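Cytochrome P450 (Bacillus megaterium, PDB 5L92) probably acts as a heme-dependent monooxygenase that binds corticosterone and oxidises steroids. Local coordinates at residues F23-F26 / S27-E31; H51-G54 / V55-L59; T119-L122 / L123-E127; Q158-F161 / K162-D166; V332-I335 / D336-P339. All coordinates share one frame; numbering follows the deposited sequence.

Contact 1 (F23-F26 / S27-E31); sequences FNPF and SWYEE
The first turn of helix 26-33, which corresponds to helix A of the P450 fold, brings Pro-25 and Phe-26 against Tyr-29 and Glu-30. Two bonds to the fourth residue on define the turn. Tyr-29 N reaches Pro-25 O at 3.1 Å, almost straight (171°) and in the carbonyl plane, and Glu-30 N reaches Phe-26 O at 3.0 Å. Tyr-29 keeps CG beside its own backbone N (chi1 -64°), which lays its ring alongside the proline. Pro-25 CB then stands 4.2 Å from the Tyr-29 ring centroid, over the face, a CH-pi contact. At the far end of the ring Pro-25 CG comes to 3.6 Å from Tyr-29 OH, while the hydroxyl itself is hydrogen-bonded to Gln-290. Phe-26 touches the same tyrosine through CD1, 3.7 Å from Tyr-29 CD2, with the ring planes 74° apart. Pro-25 CD also lies over the centre of the Phe-26 ring, 3.9 Å above its plane, so the small proline ring touches both aromatics. Arg-322 adds a cation-pi contact to Phe-26. One water ties the preceding loop to the turn: it donates to Asn-24 O at 2.9 Å and accepts from Trp-28 N at 3.1 Å.

Contact 2 (H51-G54 / V55-L59); sequences HYDG and VKEVL
Lys-56 lies back against Tyr-52 and Asp-53 in the opening turns of helix 52-60, which corresponds to helix B of the P450 fold. Its CB rests 3.3 Å from Tyr-52 O, the same carbonyl that accepts the Lys-56 N-H. Farther out, CD meets Tyr-52 CE1 at 4.2 Å, approaching the ring obliquely. The chain then bends twice, at chi3 (82°) and chi4 (77°), and these bends bring its end beside Asp-53, whose OD1 lies 3.8 Å from Lys-56 CE. The ammonium stops short of a salt bridge, with Lys-56 NZ 4.2 Å from Asp-53 OD1, and its other acidic neighbour, Glu-60, forms only a long, weak ion pair.

At the N-cap position, His-51 receives Val-55 N on its carbonyl O at 2.9 Å. Its imidazole folds over the turn, with Gly-54 N 3.3 Å above the ring plane and over its centre; a CB on Gly-54 would collide with His-51 CE1. One turn apart, Asp-53 OD2 and Glu-57 OE1 lie 4.0 Å from each other with carboxylate planes 64° apart, a like-charge approach that may raise the proton affinity of one of them.

Around the helix, the Tyr-52 ring stacks on Tyr-326 and its OH bonds to Val-341 O. Val-55 packs on Met-317 and Ala-320 of helix 317-320, whereas Val-58 touches Leu-302 of strand 300-302 and the heme-binding Arg-294 of strand 294-296.

Contact 3 (T119-L122 / L123-E127); sequences TNEL and LQEVE
Thr-119 and Leu-123 begin a run of backbone bonds near the end of helix 112-125. Leu-123 N meets Thr-119 O at 2.9 Å, and Glu-125 N meets Glu-121 O at 3.0 Å. The next bond of this kind, Val-126 N to Leu-122 O, is stretched to 3.5 Å and weak. Val-126 N also donates to Leu-123 O at 3.1 Å, so the bonding moves here toward a tighter, three-residue spacing.

The apolar contact is made by Thr-119 CG2 and Leu-123 CD1, 3.9 Å apart, in side chains lying side by side. The Thr-119 hydroxyl is bonded to Ile-115 O one turn back.

Charge enters with Glu-121 and Glu-125. Glu-125 CG sits beside its own backbone N (chi1 -70°), and the extended chain beyond it brings OE2 to 3.7 Å from Glu-121 CG. The two OE2 atoms of Glu-121 and Glu-125 are 3.8 Å apart, their carboxylate planes turned by 70°. Both residues are exposed, and solvent would probably screen this like-charge pair.

The buried side packs on other helices: Leu-122 on Met-145 of helix 141-151, Leu-123 on Leu-138 of helix 134-139 and Glu-368 of helix 355-372. The arrangement is that of helix D in the four-helix bundle at the P450 core.

Contact 4 (Q158-F161 / K162-D166); sequences QRQF and KDWSD
Lys-162 N and Trp-164 N bond to Gln-158 O and Gln-160 O at 3.0 and 2.9 Å, the latter nearly straight at 176°, in the regular alpha-helical pattern of helix 158-169. This is helix F of the P450 fold, whose Ile-168 lines the corticosterone pocket. Trp-164 holds CG beside its own backbone N, opposite the carbonyl carbon (chi1 -75°), and this places the indole alongside Gln-160. Gln-160 CB sits over the six-membered ring, 4.1 Å from its centroid and 14° off the normal, in a CH-pi contact. Gln-160 OE1 approaches Trp-164 CZ2 at 3.4 Å. At the outer rim, Trp-164 CZ3 also comes to the edge of the Phe-161 ring, 4.2 Å from Phe-161 CD1, while the indole NE1 bonds to Glu-193 of helix 177-207. An alanine in place of Trp-164 would remove the indole and is likely to leave Glu-193 without this donor and a gap beside Gln-160 and Phe-161.

Elsewhere on the helix Gln-158 NE2 lies 3.9 Å from Lys-162 CD and bonds to Tyr-140, whose ring also takes a cation-pi contact from Lys-162. Lys-162 NZ forms a salt bridge of 2.9 Å with Asp-166 OD2, on the syn lone pair. Phe-161 O is gripped twice: Ser-165 N and Ser-165 OG, the latter at 2.9 Å, reach it from opposite faces of the carbonyl plane.

Contact 5 (V332-I335 / D336-P339); sequences VFKI and DRKP
Arg-337 doubles back on Lys-334 and Val-332 by running straight from the backbone, CG anti to N (chi1 -179°), and bending at chi3 (-66°). That bend brings the guanidinium back beside the residues that precede the type I beta turn from Lys-334 to Arg-337. The turn is closed by Arg-337 N to Lys-334 O at 2.9 Å, the donor standing above the carbonyl plane. A shorter bond, 2.7 Å, joins Arg-337 NH2 to Val-332 O and lies in both the carbonyl plane and the guanidinium plane. The extended Lys-334 chain crosses one guanidinium face, CD being 3.8 Å from Arg-337 NH2. Farther along, Lys-334 NZ and Arg-337 NH2 approach to 4.1 Å, but the ammonium forms a salt bridge with Asp-329. Asp-336 OD1 lies 3.8 Å from Lys-334 CB, while OD2 pairs with Arg-267.

Arg-337 NE forms a salt bridge with Glu-281 of helix 275-285; NH1 bonds to Glu-328 O, and NH2 also to Asp-329 O. Glu-281 and Arg-284 match the ExxR motif of helix K, and Arg-337 matches the third member of the P450 Glu-Arg-Arg triad. A leucine here would probably leave Glu-281 without this cationic partner and the carbonyls of Val-332, Glu-328 and Asp-329 without these donors. With every guanidinium nitrogen bonded, the buried positive charge is probably balanced by the Glu-281 carboxylate, while three carbonyl oxygens take up N-H groups and hold the group's orientation.

All five contacts are local, each joining adjoining segments of one continuous stretch, so none closes a long loop. They follow in series from the N terminus without nesting or crossing. Contact 1 turns the chain into helix 26-33, and contact 2, its centre about 17 Å away, opens helix 52-60 after strand 46-49. Contact 3 then comes near the end of helix 112-125, on the opposite side of the chain's centre from contact 2. Contact 4 belongs to helix 158-169, which packs on helices 177-207 and 229-245 beside the corticosterone pocket. Contact 5, in the loop between helices 317-320 and 355-372, returns to within about 9 Å of contacts 1 and 2 at the nearest atoms. No two of the contacts touch.

Contact 1 (F23-F26 / S27-E31)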
# COMPACT_ATOMS: atom_id res chain seq x y z
N PHE A 23 9.90 10.24 -8.67
CA PHE A 23 8.45 10.15 -8.68
C PHE A 23 7.89 9.87 -10.06
O PHE A 23 6.67 9.70 -10.19
CB PHE A 23 7.84 11.43 -8.12
CG PHE A 23 6.42 11.28 -7.66
CD1 PHE A 23 6.09 10.35 -6.68
CD2 PHE A 23 5.43 12.08 -8.16
CE1 PHE A 23 4.75 10.21 -6.23
CE2 PHE A 23 4.10 11.96 -7.71
CZ PHE A 23 3.77 11.02 -6.73
N ASN A 24 8.72 9.82 -11.09
CA ASN A 24 8.27 9.54 -12.45
C ASN A 24 9.22 8.51 -13.06
O ASN A 24 10.04 8.82 -13.94
CB ASN A 24 8.15 10.82 -13.27
CG ASN A 24 7.07 11.77 -12.72
OD1 ASN A 24 5.87 11.57 -12.93
ND2 ASN A 24 7.49 12.80 -11.99
N PRO A 25 9.13 7.26 -12.61
CA PRO A 25 9.94 6.18 -13.17
C PRO A 25 9.43 5.63 -14.49
O PRO A 25 10.02 4.68 -15.02
CB PRO A 25 9.86 5.10 -12.07
CG PRO A 25 8.48 5.33 -11.44
CD PRO A 25 8.28 6.82 -11.48
N PHE A 26 8.39 6.22 -15.07
CA PHE A 26 7.67 5.54 -16.15
C PHE A 26 8.41 5.53 -17.48
O PHE A 26 8.20 4.61 -18.27
CB PHE A 26 6.27 6.15 -16.28
CG PHE A 26 5.56 6.27 -14.93
CD1 PHE A 26 5.13 5.16 -14.27
CD2 PHE A 26 5.37 7.50 -14.34
CE1 PHE A 26 4.50 5.26 -13.04
CE2 PHE A 26 4.75 7.60 -13.11
CZ PHE A 26 4.34 6.48 -12.46
N SER A 27 9.31 6.48 -17.73
CA SER A 27 10.12 6.40 -18.95
C SER A 27 11.09 5.22 -18.89
O SER A 27 11.28 4.52 -19.89
CB SER A 27 10.88 7.71 -19.16
OG SER A 27 10.00 8.71 -19.61
N TRP A 28 11.69 5.00 -17.72
CA TRP A 28 12.52 3.82 -17.49
C TRP A 28 11.75 2.52 -17.71
O TRP A 28 12.22 1.62 -18.42
CB TRP A 28 13.07 3.85 -16.08
CG TRP A 28 13.97 2.66 -15.75
CD1 TRP A 28 15.09 2.25 -16.44
CD2 TRP A 28 13.81 1.71 -14.67
NE1 TRP A 28 15.63 1.12 -15.85
CE2 TRP A 28 14.87 0.77 -14.77
CE3 TRP A 28 12.88 1.56 -13.64
CZ2 TRP A 28 15.04 -0.26 -13.85
CZ3 TRP A 28 13.04 0.53 -12.73
CH2 TRP A 28 14.11 -0.38 -12.86
N TYR A 29 10.58 2.39 -17.05
CA TYR A 29 9.72 1.22 -17.26
C TYR A 29 9.47 0.99 -18.75
O TYR A 29 9.53 -0.15 -19.24
CB TYR A 29 8.36 1.40 -16.56
CG TYR A 29 8.30 1.51 -15.04
CD1 TYR A 29 9.33 1.06 -14.22
CD2 TYR A 29 7.16 2.04 -14.44
CE1 TYR A 29 9.24 1.18 -12.84
CE2 TYR A 29 7.07 2.17 -13.08
CZ TYR A 29 8.10 1.72 -12.28
OH TYR A 29 7.99 1.83 -10.92
N GLU A 30 9.11 2.04 -19.48
CA GLU A 30 8.79 1.91 -20.89
C GLU A 30 9.99 1.41 -21.69
O GLU A 30 9.88 0.47 -22.48
CB GLU A 30 8.30 3.24 -21.44
CG GLU A 30 8.01 3.26 -22.95
CD GLU A 30 7.50 4.60 -23.38
OE1 GLU A 30 8.24 5.60 -23.23
OE2 GLU A 30 6.34 4.68 -23.84
N GLU A 31 11.15 2.06 -21.50
CA GLU A 31 12.39 1.59 -22.11
C GLU A 31 12.56 0.08 -21.92
O GLU A 31 12.80 -0.65 -22.89
CB GLU A 31 13.59 2.34 -21.51
CG GLU A 31 14.95 2.03 -22.18
CD GLU A 31 14.99 2.41 -23.66
OE1 GLU A 31 14.32 3.40 -24.05
OE2 GLU A 31 15.67 1.71 -24.44
O HOH W 1 11.75 7.35 -15.71

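Contact 2 (H51-G54 / V55-L59)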
# COMPACT_ATOMS: atom_id res chain seq x y z
N HIS A 51 6.78 -6.36 -17.96
CA HIS A 51 5.61 -6.44 -18.82
C HIS A 51 4.48 -7.13 -18.08
O HIS A 51 4.70 -7.91 -17.15
CB HIS A 51 5.92 -7.15 -20.14
CG HIS A 51 6.26 -8.61 -20.00
ND1 HIS A 51 7.23 -9.08 -19.15
CD2 HIS A 51 5.76 -9.69 -20.65
CE1 HIS A 51 7.32 -10.40 -19.28
NE2 HIS A 51 6.43 -10.79 -20.18
N TYR A 52 3.27 -6.79 -18.52
CA TYR A 52 2.06 -7.18 -17.80
C TYR A 52 1.96 -8.68 -17.65
O TYR A 52 1.63 -9.19 -16.57
CB TYR A 52 0.83 -6.66 -18.55
CG TYR A 52 -0.50 -6.89 -17.88
CD1 TYR A 52 -1.09 -8.16 -17.85
CD2 TYR A 52 -1.19 -5.84 -17.31
CE1 TYR A 52 -2.32 -8.35 -17.25
CE2 TYR A 52 -2.39 -6.03 -16.71
CZ TYR A 52 -2.96 -7.27 -16.69
OH TYR A 52 -4.18 -7.40 -16.08
N ASP A 53 2.24 -9.41 -18.72
CA ASP A 53 2.06 -10.85 -18.69
C ASP A 53 3.07 -11.48 -17.74
O ASP A 53 2.76 -12.46 -17.06
CB ASP A 53 2.21 -11.43 -20.10
CG ASP A 53 1.89 -12.93 -20.17
OD1 ASP A 53 0.69 -13.29 -20.01
OD2 ASP A 53 2.83 -13.74 -20.38
N GLY A 54 4.27 -10.90 -17.68
CA GLY A 54 5.28 -11.36 -16.74
C GLY A 54 4.90 -11.09 -15.30
O GLY A 54 5.02 -11.97 -14.43
N VAL A 55 4.45 -9.86 -15.01
CA VAL A 55 4.03 -9.55 -13.65
C VAL A 55 2.90 -10.48 -13.23
O VAL A 55 2.91 -11.07 -12.14
CB VAL A 55 3.63 -8.06 -13.53
CG1 VAL A 55 2.95 -7.79 -12.19
CG2 VAL A 55 4.85 -7.15 -13.68
N LYS A 56 1.91 -10.65 -14.12
CA LYS A 56 0.79 -11.54 -13.84
C LYS A 56 1.25 -12.96 -13.54
O LYS A 56 0.80 -13.58 -12.58
CB LYS A 56 -0.17 -11.54 -15.04
CG LYS A 56 -1.33 -12.55 -14.91
CD LYS A 56 -2.40 -12.35 -16.00
CE LYS A 56 -2.01 -13.01 -17.32
NZ LYS A 56 -2.21 -14.49 -17.23
N GLU A 57 2.16 -13.50 -14.38
CA GLU A 57 2.61 -14.87 -14.22
C GLU A 57 3.37 -15.06 -12.91
O GLU A 57 3.17 -16.05 -12.20
CB GLU A 57 3.47 -15.26 -15.41
CG GLU A 57 3.77 -16.73 -15.52
CD GLU A 57 4.17 -17.13 -16.95
OE1 GLU A 57 4.52 -16.22 -17.75
OE2 GLU A 57 4.12 -18.33 -17.27
N VAL A 58 4.25 -14.11 -12.57
CA VAL A 58 5.02 -14.21 -11.34
C VAL A 58 4.10 -14.24 -10.14
O VAL A 58 4.31 -15.03 -9.21
CB VAL A 58 6.04 -13.06 -11.23
CG1 VAL A 58 6.56 -12.92 -9.76
CG2 VAL A 58 7.21 -13.31 -12.22
N LEU A 59 3.08 -13.36 -10.13
CA LEU A 59 2.17 -13.29 -8.98
C LEU A 59 1.16 -14.44 -8.94
O LEU A 59 0.72 -14.80 -7.85
CB LEU A 59 1.44 -11.95 -8.95
CG LEU A 59 2.26 -10.69 -8.69
CD1 LEU A 59 1.35 -9.48 -8.69
CD2 LEU A 59 3.07 -10.79 -7.38

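Contact 3 (T119-L122 / L123-E127)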
# COMPACT_ATOMS: atom_id res chain seq x y z
N THR A 119 -13.87 11.77 8.36
CA THR A 119 -13.56 12.70 7.28
C THR A 119 -14.01 14.10 7.64
O THR A 119 -13.23 15.06 7.59
CB THR A 119 -14.21 12.21 5.97
OG1 THR A 119 -13.61 10.98 5.56
CG2 THR A 119 -14.06 13.22 4.85
N ASN A 120 -15.28 14.23 8.06
CA ASN A 120 -15.82 15.55 8.40
C ASN A 120 -15.14 16.13 9.62
O ASN A 120 -14.89 17.34 9.68
CB ASN A 120 -17.34 15.47 8.62
CG ASN A 120 -18.11 15.22 7.31
OD1 ASN A 120 -17.67 15.62 6.22
ND2 ASN A 120 -19.24 14.56 7.43
N GLU A 121 -14.82 15.30 10.61
CA GLU A 121 -14.09 15.80 11.77
C GLU A 121 -12.73 16.35 11.36
O GLU A 121 -12.34 17.45 11.77
CB GLU A 121 -13.94 14.70 12.83
CG GLU A 121 -13.19 15.16 14.10
CD GLU A 121 -12.91 14.04 15.13
OE1 GLU A 121 -12.85 12.84 14.75
OE2 GLU A 121 -12.74 14.36 16.33
N LEU A 122 -11.98 15.59 10.55
CA LEU A 122 -10.67 16.07 10.09
C LEU A 122 -10.79 17.37 9.28
O LEU A 122 -10.02 18.32 9.49
CB LEU A 122 -9.99 14.99 9.26
CG LEU A 122 -9.50 13.83 10.11
CD1 LEU A 122 -9.09 12.73 9.18
CD2 LEU A 122 -8.34 14.24 11.03
N LEU A 123 -11.73 17.42 8.35
CA LEU A 123 -11.93 18.65 7.59
C LEU A 123 -12.27 19.82 8.53
O LEU A 123 -11.73 20.92 8.39
CB LEU A 123 -13.03 18.43 6.54
CG LEU A 123 -12.57 17.62 5.33
CD1 LEU A 123 -13.75 17.08 4.53
CD2 LEU A 123 -11.70 18.47 4.47
N GLN A 124 -13.11 19.57 9.54
CA GLN A 124 -13.48 20.64 10.47
C GLN A 124 -12.27 21.18 11.21
O GLN A 124 -12.17 22.39 11.45
CB GLN A 124 -14.53 20.12 11.47
CG GLN A 124 -15.18 21.22 12.32
CD GLN A 124 -15.78 22.37 11.49
OE1 GLN A 124 -16.76 22.18 10.75
NE2 GLN A 124 -15.21 23.57 11.62
N GLU A 125 -11.34 20.30 11.57
CA GLU A 125 -10.16 20.73 12.31
C GLU A 125 -9.29 21.70 11.52
O GLU A 125 -8.57 22.50 12.12
CB GLU A 125 -9.38 19.48 12.74
CG GLU A 125 -10.15 18.72 13.83
CD GLU A 125 -9.42 17.49 14.32
OE1 GLU A 125 -8.29 17.27 13.85
OE2 GLU A 125 -9.99 16.76 15.17
N VAL A 126 -9.34 21.68 10.19
CA VAL A 126 -8.53 22.61 9.42
C VAL A 126 -9.38 23.59 8.62
O VAL A 126 -8.87 24.28 7.74
CB VAL A 126 -7.53 21.85 8.51
CG1 VAL A 126 -6.47 21.12 9.36
CG2 VAL A 126 -8.24 20.86 7.61
N GLU A 127 -10.68 23.69 8.96
CA GLU A 127 -11.58 24.66 8.33
C GLU A 127 -10.98 26.06 8.37
O GLU A 127 -11.20 26.86 7.45
CB GLU A 127 -12.95 24.61 9.04
CG GLU A 127 -14.06 25.50 8.48
CD GLU A 127 -14.59 25.04 7.13
OE1 GLU A 127 -14.44 23.84 6.81
OE2 GLU A 127 -15.17 25.88 6.39

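Contact 4 (Q158-F161 / K162-D166)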
# COMPACT_ATOMS: atom_id res chain seq x y z
N GLN A 158 -0.91 7.07 17.95
CA GLN A 158 -0.73 7.28 16.51
C GLN A 158 0.70 7.66 16.14
O GLN A 158 1.21 7.24 15.11
CB GLN A 158 -1.70 8.36 16.01
CG GLN A 158 -1.44 8.90 14.55
CD GLN A 158 -0.52 10.14 14.53
OE1 GLN A 158 -0.79 11.12 15.22
NE2 GLN A 158 0.56 10.09 13.75
N ARG A 159 1.37 8.47 16.96
CA ARG A 159 2.67 8.98 16.57
C ARG A 159 3.74 7.89 16.63
O ARG A 159 4.63 7.85 15.78
CB ARG A 159 3.04 10.17 17.45
CG ARG A 159 4.48 10.66 17.25
CD ARG A 159 4.81 11.83 18.17
NE ARG A 159 3.61 12.61 18.47
CZ ARG A 159 2.92 12.55 19.60
NH1 ARG A 159 3.32 11.78 20.60
NH2 ARG A 159 1.83 13.29 19.74
N GLN A 160 3.66 6.98 17.61
CA GLN A 160 4.54 5.82 17.59
C GLN A 160 4.28 4.96 16.36
O GLN A 160 5.22 4.53 15.68
CB GLN A 160 4.36 4.95 18.83
CG GLN A 160 4.68 5.62 20.14
CD GLN A 160 4.85 4.60 21.28
OE1 GLN A 160 5.86 3.90 21.33
NE2 GLN A 160 3.86 4.49 22.16
N PHE A 161 3.00 4.67 16.09
CA PHE A 161 2.59 3.87 14.93
C PHE A 161 3.23 4.39 13.65
O PHE A 161 3.82 3.62 12.87
CB PHE A 161 1.07 3.90 14.77
CG PHE A 161 0.30 3.29 15.89
CD1 PHE A 161 0.91 2.49 16.83
CD2 PHE A 161 -1.06 3.53 15.99
CE1 PHE A 161 0.18 1.91 17.84
CE2 PHE A 161 -1.81 2.97 17.02
CZ PHE A 161 -1.19 2.16 17.95
N LYS A 162 3.14 5.70 13.43
CA LYS A 162 3.68 6.30 12.21
C LYS A 162 5.18 6.11 12.13
O LYS A 162 5.70 5.69 11.09
CB LYS A 162 3.36 7.78 12.16
CG LYS A 162 3.58 8.41 10.75
CD LYS A 162 3.06 9.85 10.73
CE LYS A 162 3.28 10.52 9.38
NZ LYS A 162 4.69 10.32 8.91
N ASP A 163 5.91 6.46 13.20
CA ASP A 163 7.36 6.34 13.17
C ASP A 163 7.79 4.90 12.93
O ASP A 163 8.69 4.64 12.13
CB ASP A 163 7.98 6.88 14.46
CG ASP A 163 7.74 8.35 14.62
OD1 ASP A 163 7.37 8.98 13.61
OD2 ASP A 163 7.90 8.85 15.76
N TRP A 164 7.20 3.94 13.66
CA TRP A 164 7.52 2.54 13.43
C TRP A 164 7.24 2.16 11.99
O TRP A 164 8.06 1.48 11.35
CB TRP A 164 6.73 1.61 14.35
CG TRP A 164 7.17 1.58 15.74
CD1 TRP A 164 8.44 1.73 16.20
CD2 TRP A 164 6.34 1.36 16.89
NE1 TRP A 164 8.45 1.63 17.56
CE2 TRP A 164 7.17 1.40 18.01
CE3 TRP A 164 4.97 1.14 17.06
CZ2 TRP A 164 6.68 1.24 19.32
CZ3 TRP A 164 4.48 0.97 18.34
CH2 TRP A 164 5.34 1.02 19.46
N SER A 165 6.09 2.60 11.48
CA SER A 165 5.68 2.19 10.14
C SER A 165 6.56 2.81 9.08
O SER A 165 6.93 2.14 8.12
CB SER A 165 4.21 2.54 9.87
OG SER A 165 3.32 1.82 10.70
N ASP A 166 6.93 4.10 9.24
CA ASP A 166 7.81 4.72 8.26
C ASP A 166 9.16 4.01 8.24
O ASP A 166 9.69 3.70 7.19
CB ASP A 166 8.01 6.22 8.52
CG ASP A 166 6.72 7.06 8.30
OD1 ASP A 166 5.76 6.58 7.65
OD2 ASP A 166 6.67 8.20 8.82

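Contact 5 (V332-I335 / D336-P339)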
# COMPACT_ATOMS: atom_id res chain seq x y z
N VAL A 332 -1.56 7.98 -20.70
CA VAL A 332 -2.58 8.96 -20.49
C VAL A 332 -3.55 8.63 -19.38
O VAL A 332 -4.18 7.62 -19.38
CB VAL A 332 -3.38 9.22 -21.78
CG1 VAL A 332 -4.45 10.24 -21.56
CG2 VAL A 332 -2.47 9.71 -22.86
N PHE A 333 -3.64 9.54 -18.46
CA PHE A 333 -4.58 9.47 -17.36
C PHE A 333 -6.01 9.73 -17.87
O PHE A 333 -6.31 10.76 -18.35
CB PHE A 333 -4.20 10.47 -16.29
CG PHE A 333 -5.04 10.41 -15.08
CD1 PHE A 333 -4.85 9.45 -14.13
CD2 PHE A 333 -6.00 11.34 -14.86
CE1 PHE A 333 -5.61 9.42 -13.02
CE2 PHE A 333 -6.77 11.31 -13.75
CZ PHE A 333 -6.58 10.35 -12.82
N LYS A 334 -6.86 8.75 -17.75
CA LYS A 334 -8.24 8.87 -18.24
C LYS A 334 -9.20 8.51 -17.10
O LYS A 334 -9.32 7.33 -16.75
CB LYS A 334 -8.49 7.94 -19.43
CG LYS A 334 -7.64 8.22 -20.66
CD LYS A 334 -8.04 7.28 -21.83
CE LYS A 334 -7.11 7.36 -23.03
NZ LYS A 334 -7.18 6.10 -23.85
N ILE A 335 -9.91 9.50 -16.54
CA ILE A 335 -10.72 9.17 -15.36
C ILE A 335 -11.79 8.15 -15.68
O ILE A 335 -12.37 7.58 -14.76
CB ILE A 335 -11.42 10.37 -14.70
CG1 ILE A 335 -12.37 11.10 -15.67
CG2 ILE A 335 -10.45 11.30 -13.98
CD1 ILE A 335 -13.26 12.16 -14.93
N ASP A 336 -12.13 7.95 -16.96
CA ASP A 336 -13.20 7.02 -17.34
C ASP A 336 -12.65 5.73 -17.91
O ASP A 336 -13.42 4.96 -18.51
CB ASP A 336 -14.18 7.69 -18.33
CG ASP A 336 -13.49 8.19 -19.62
OD1 ASP A 336 -12.27 8.45 -19.65
OD2 ASP A 336 -14.21 8.34 -20.63
N ARG A 337 -11.35 5.46 -17.72
CA ARG A 337 -10.67 4.36 -18.40
C ARG A 337 -11.40 3.03 -18.24
O ARG A 337 -11.70 2.60 -17.12
CB ARG A 337 -9.23 4.21 -17.90
CG ARG A 337 -8.51 3.09 -18.61
CD ARG A 337 -7.03 3.03 -18.33
NE ARG A 337 -6.29 4.18 -18.84
CZ ARG A 337 -5.73 4.22 -20.04
NH1 ARG A 337 -5.82 3.18 -20.87
NH2 ARG A 337 -5.07 5.31 -20.40
N LYS A 338 -11.63 2.38 -19.37
CA LYS A 338 -12.31 1.07 -19.46
C LYS A 338 -11.75 0.33 -20.66
O LYS A 338 -11.66 0.89 -21.76
CB LYS A 338 -13.83 1.18 -19.62
CG LYS A 338 -14.58 1.48 -18.35
CD LYS A 338 -16.12 1.46 -18.55
CE LYS A 338 -16.65 0.05 -18.90
NZ LYS A 338 -18.12 -0.12 -18.68
N PRO A 339 -11.31 -0.92 -20.46
CA PRO A 339 -11.21 -1.64 -19.20
C PRO A 339 -10.03 -1.11 -18.36
O PRO A 339 -9.30 -0.26 -18.81
CB PRO A 339 -10.97 -3.09 -19.65
CG PRO A 339 -10.16 -2.92 -20.90
CD PRO A 339 -10.72 -1.68 -21.58